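PDB 1N9W: aspartate--tRNA(Asp/Asn) ligase from Thermus thermophilus, which attaches L-aspartate to both tRNA(Asp) and tRNA(Asn), first activating the amino acid with ATP and then transferring it to the acceptor end of the tRNA. Local coordinates for residues 54-59 with 115-120; 393-398 with 409-414. All blocks are in the same frame, centred on the assembly; numbering follows the deposited sequence.

Interaction 1. Residues 54-59 with 115-120; sequences LPESAL and TLRGEK
Arg117 and Glu56 meet in a single salt bridge, and these two side chains make up the whole contact. Arg117 NH1 donates to Glu56 OE1 at 2.9 Å, with an N-H...O angle of 155°. The acceptor lies almost in the guanidinium plane. On the carboxylate, the bond uses the anti lone pair of OE1, the one turned away from OE2. The planes of the two flat groups are 59° apart, and a single N-H joins them across the segments. Arg117 is extended from CG to NE, and this carries its charge across to the other segment. Glu56 is bent at chi2 (-45°), and the two chains slide past each other in opposite directions. Arg117 CD also passes 3.4 Å from Glu56 OE1. Glu56 sits in a type II beta turn from Leu54 to Ser57, in which Ser57 OG bonds to Leu54 O at 3.0 Å. Arg117 belongs to a type I turn from Thr115 to Gly118, the N-cap of helix 119-141.

Both charges have further partners. Glu56 OE1 forms a second salt bridge with Arg37, and Arg117 NH1 also bonds to the backbone oxygen of Tyr382 of the second subunit. Phe21 of strand 15-28 packs on both side chains. The contact joins the OB-fold anticodon-binding domain to the class II catalytic domain, with the second subunit alongside. With two arginines on OE1 of the buried Glu56, the carboxylate is probably held as the anion.

Interaction 2. Residues 393-398 with 409-414; sequences GAERLT and YARAFP
Glu395 reaches across to Arg411 and Ala410 from the first turn of helix 394-402. Its OE2 accepts a salt-bridge hydrogen bond from Arg411 NH1 at 2.7 Å. The bond is short but bent, with an N-H...O angle of 131°. NH1 comes to the syn side of OE2, somewhat out of the carboxylate plane, and OE2 is likewise tilted from the guanidinium plane. The two planes are nevertheless only 10° apart. Beside this polar link, Glu395 CG lies 3.5 Å from Ala410 O. One turn further along the helix, Thr398 CG2 touches Ala410 CB at 3.8 Å. Ala410 CB thus packs against the helix, 3.7 Å from Glu395 O.

Arg411 CG is anti to the backbone N (chi1 -169°), and a bend at chi2 turns the chain back toward the glutamate. Thr398 OG1 bonds to Ala394 O at 3.1 Å from above the carbonyl plane, and its methyl is left to face Ala410. Glu395 OE1 accepts from the backbone N of Leu215, while Arg411 NH2 pairs with Glu213. With Glu395 cut back to an alanine, Arg411 NH1 would probably lose its carboxylate, and the Leu215 N-H this acceptor.

The contact ties the loop 409-414, near the end of the chain, to the segment holding residues 393-396, which are predicted to be part of the ATP site. Gly393 ends strand 387-393 and is the N-cap of the helix. Gln128 and Leu131 of helix 119-141 pack on Thr398, and Gln128 also touches Glu395. Leu215, at the start of strand 215-222, packs on Ala394 and Arg411.

How the interactions relate
Both contacts are buried, but they differ in place. Interaction 2 lies near the centre of the chain, inside the catalytic domain. Interaction 1 is far from that centre and joins two domains. Each rests on a glutamate-arginine bridge. Between the segments of interaction 1 the bridge is the sole contact, while interaction 2 adds packing of Ala410 against a helix and buries about twice the surface. Helix 119-141 relates them: segment 115-120 runs into its start, and its later residues pack on interaction 2. The centres of the two contacts are about 21 Å apart, yet Leu116 CD2 lies 3.4 Å from Ala412 O. Both also touch the second subunit, where Met186 packs on Leu116 and Phe413.

Interaction 1. Residues 54-59 with 115-120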
# COMPACT_ATOMS: atom_id res chain seq x y z
N LEU B 54 0.10 -3.67 -37.10
CA LEU B 54 -1.27 -3.83 -36.61
C LEU B 54 -1.56 -2.98 -35.37
O LEU B 54 -0.64 -2.48 -34.71
CB LEU B 54 -1.56 -5.31 -36.28
CG LEU B 54 -1.74 -6.29 -37.45
CD1 LEU B 54 -1.79 -7.76 -36.95
CD2 LEU B 54 -3.02 -5.93 -38.20
N PRO B 55 -2.85 -2.79 -35.05
CA PRO B 55 -3.22 -2.01 -33.86
C PRO B 55 -2.65 -2.72 -32.63
O PRO B 55 -2.48 -3.94 -32.62
CB PRO B 55 -4.75 -2.04 -33.89
CG PRO B 55 -5.05 -2.12 -35.36
CD PRO B 55 -4.03 -3.09 -35.88
N GLU B 56 -2.36 -1.93 -31.60
CA GLU B 56 -1.80 -2.39 -30.34
C GLU B 56 -0.30 -2.71 -30.42
O GLU B 56 0.25 -3.35 -29.53
CB GLU B 56 -2.58 -3.59 -29.77
CG GLU B 56 -3.93 -3.22 -29.14
CD GLU B 56 -3.86 -1.99 -28.22
OE1 GLU B 56 -2.94 -1.91 -27.37
OE2 GLU B 56 -4.73 -1.10 -28.35
N SER B 57 0.35 -2.27 -31.49
CA SER B 57 1.79 -2.48 -31.61
C SER B 57 2.41 -1.38 -30.75
O SER B 57 1.85 -0.28 -30.65
CB SER B 57 2.27 -2.33 -33.06
OG SER B 57 2.03 -3.50 -33.82
N ALA B 58 3.54 -1.67 -30.12
CA ALA B 58 4.22 -0.67 -29.30
C ALA B 58 5.07 0.15 -30.27
O ALA B 58 5.80 -0.41 -31.09
CB ALA B 58 5.09 -1.34 -28.25
N LEU B 59 4.99 1.47 -30.16
CA LEU B 59 5.72 2.35 -31.06
C LEU B 59 6.50 3.48 -30.41
O LEU B 59 6.27 3.87 -29.26
CB LEU B 59 4.75 3.02 -32.03
CG LEU B 59 3.70 2.26 -32.81
CD1 LEU B 59 2.87 3.28 -33.56
CD2 LEU B 59 4.34 1.27 -33.77
N THR B 115 -8.10 -5.59 -23.47
CA THR B 115 -9.14 -4.56 -23.40
C THR B 115 -8.94 -3.61 -22.23
O THR B 115 -9.46 -2.49 -22.23
CB THR B 115 -10.55 -5.19 -23.24
OG1 THR B 115 -10.57 -6.06 -22.10
CG2 THR B 115 -10.92 -5.97 -24.48
N LEU B 116 -8.16 -4.03 -21.24
CA LEU B 116 -7.92 -3.17 -20.09
C LEU B 116 -7.04 -1.98 -20.46
O LEU B 116 -6.93 -1.02 -19.70
CB LEU B 116 -7.29 -3.98 -18.96
CG LEU B 116 -7.37 -3.42 -17.55
CD1 LEU B 116 -8.68 -2.65 -17.31
CD2 LEU B 116 -7.26 -4.60 -16.60
N ARG B 117 -6.42 -2.05 -21.63
CA ARG B 117 -5.56 -0.97 -22.08
C ARG B 117 -6.38 0.26 -22.48
O ARG B 117 -5.87 1.37 -22.50
CB ARG B 117 -4.68 -1.44 -23.25
CG ARG B 117 -3.68 -2.52 -22.90
CD ARG B 117 -2.87 -2.86 -24.13
NE ARG B 117 -1.92 -3.94 -23.96
CZ ARG B 117 -1.11 -4.37 -24.94
NH1 ARG B 117 -1.17 -3.79 -26.13
NH2 ARG B 117 -0.25 -5.36 -24.73
N GLY B 118 -7.67 0.06 -22.78
CA GLY B 118 -8.52 1.18 -23.16
C GLY B 118 -8.51 2.27 -22.11
O GLY B 118 -8.36 1.98 -20.92
N GLU B 119 -8.67 3.53 -22.54
CA GLU B 119 -8.68 4.67 -21.62
C GLU B 119 -9.77 4.58 -20.56
O GLU B 119 -9.52 4.81 -19.37
CB GLU B 119 -8.88 5.99 -22.38
CG GLU B 119 -7.75 6.39 -23.31
CD GLU B 119 -7.82 7.87 -23.69
OE1 GLU B 119 -7.40 8.72 -22.88
OE2 GLU B 119 -8.29 8.17 -24.80
N LYS B 120 -10.99 4.27 -20.99
CA LYS B 120 -12.10 4.18 -20.06
C LYS B 120 -12.03 2.92 -19.21
O LYS B 120 -12.48 2.92 -18.07
CB LYS B 120 -13.42 4.22 -20.81
CG LYS B 120 -13.73 5.57 -21.43
CD LYS B 120 -15.10 5.55 -22.09
CE LYS B 120 -15.43 6.88 -22.75
NZ LYS B 120 -16.77 6.82 -23.40

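Interaction 2. Residues 393-398 with 409-414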
# COMPACT_ATOMS: atom_id res chain seq x y z
N GLY B 393 -14.66 -0.50 1.58
CA GLY B 393 -14.64 -1.34 0.40
C GLY B 393 -14.12 -0.49 -0.74
O GLY B 393 -14.89 0.23 -1.38
N ALA B 394 -12.82 -0.57 -0.99
CA ALA B 394 -12.18 0.21 -2.04
C ALA B 394 -12.92 0.19 -3.38
O ALA B 394 -13.24 1.24 -3.92
CB ALA B 394 -10.72 -0.25 -2.22
N GLU B 395 -13.18 -1.00 -3.92
CA GLU B 395 -13.86 -1.08 -5.20
C GLU B 395 -15.27 -0.50 -5.22
O GLU B 395 -15.65 0.12 -6.21
CB GLU B 395 -13.93 -2.53 -5.70
CG GLU B 395 -12.63 -3.06 -6.26
CD GLU B 395 -11.79 -3.73 -5.21
OE1 GLU B 395 -11.53 -3.10 -4.16
OE2 GLU B 395 -11.40 -4.90 -5.42
N ARG B 396 -16.04 -0.70 -4.16
CA ARG B 396 -17.40 -0.17 -4.12
C ARG B 396 -17.39 1.34 -4.14
O ARG B 396 -18.18 1.97 -4.83
CB ARG B 396 -18.12 -0.64 -2.86
CG ARG B 396 -18.56 -2.07 -2.92
CD ARG B 396 -19.31 -2.43 -1.67
NE ARG B 396 -19.89 -3.76 -1.80
CZ ARG B 396 -20.58 -4.38 -0.86
NH1 ARG B 396 -20.80 -3.79 0.32
NH2 ARG B 396 -21.06 -5.59 -1.09
N LEU B 397 -16.48 1.91 -3.35
CA LEU B 397 -16.36 3.35 -3.30
C LEU B 397 -16.06 3.86 -4.71
O LEU B 397 -16.74 4.76 -5.21
CB LEU B 397 -15.23 3.75 -2.36
CG LEU B 397 -14.83 5.22 -2.31
CD1 LEU B 397 -16.04 6.10 -2.03
CD2 LEU B 397 -13.78 5.39 -1.24
N THR B 398 -15.06 3.26 -5.33
CA THR B 398 -14.63 3.64 -6.68
C THR B 398 -15.76 3.47 -7.68
O THR B 398 -15.98 4.32 -8.53
CB THR B 398 -13.43 2.77 -7.15
OG1 THR B 398 -12.29 3.02 -6.31
CG2 THR B 398 -13.07 3.08 -8.59
N TYR B 409 -15.70 -3.53 -12.50
CA TYR B 409 -15.10 -2.47 -13.30
C TYR B 409 -14.04 -1.68 -12.53
O TYR B 409 -13.37 -0.82 -13.11
CB TYR B 409 -16.18 -1.50 -13.79
CG TYR B 409 -16.97 -2.00 -14.98
CD1 TYR B 409 -17.66 -3.21 -14.92
CD2 TYR B 409 -17.02 -1.27 -16.17
CE1 TYR B 409 -18.37 -3.69 -16.02
CE2 TYR B 409 -17.73 -1.75 -17.28
CZ TYR B 409 -18.40 -2.96 -17.19
OH TYR B 409 -19.09 -3.45 -18.28
N ALA B 410 -13.90 -1.95 -11.24
CA ALA B 410 -12.92 -1.26 -10.41
C ALA B 410 -11.85 -2.24 -9.96
O ALA B 410 -11.01 -1.93 -9.12
CB ALA B 410 -13.61 -0.66 -9.19
N ARG B 411 -11.90 -3.44 -10.54
CA ARG B 411 -10.96 -4.51 -10.23
C ARG B 411 -10.17 -4.82 -11.51
O ARG B 411 -10.75 -4.91 -12.59
CB ARG B 411 -11.77 -5.73 -9.77
CG ARG B 411 -10.98 -6.87 -9.16
CD ARG B 411 -10.51 -6.55 -7.75
NE ARG B 411 -9.94 -7.72 -7.09
CZ ARG B 411 -9.37 -7.71 -5.88
NH1 ARG B 411 -9.29 -6.58 -5.19
NH2 ARG B 411 -8.89 -8.83 -5.36
N ALA B 412 -8.85 -4.97 -11.38
CA ALA B 412 -8.00 -5.25 -12.54
C ALA B 412 -8.34 -6.60 -13.16
O ALA B 412 -8.61 -6.70 -14.35
CB ALA B 412 -6.53 -5.22 -12.13
N PHE B 413 -8.30 -7.65 -12.34
CA PHE B 413 -8.60 -8.99 -12.83
C PHE B 413 -9.64 -9.68 -11.94
O PHE B 413 -9.29 -10.48 -11.07
CB PHE B 413 -7.33 -9.83 -12.88
CG PHE B 413 -6.15 -9.12 -13.49
CD1 PHE B 413 -5.26 -8.40 -12.70
CD2 PHE B 413 -5.91 -9.20 -14.86
CE1 PHE B 413 -4.16 -7.76 -13.26
CE2 PHE B 413 -4.81 -8.56 -15.43
CZ PHE B 413 -3.93 -7.84 -14.63
N PRO B 414 -10.93 -9.38 -12.15
CA PRO B 414 -12.02 -9.98 -11.36
C PRO B 414 -12.03 -11.50 -11.46
O PRO B 414 -11.28 -12.04 -12.31
CB PRO B 414 -13.27 -9.35 -11.97
CG PRO B 414 -12.79 -8.03 -12.46
CD PRO B 414 -11.47 -8.39 -13.10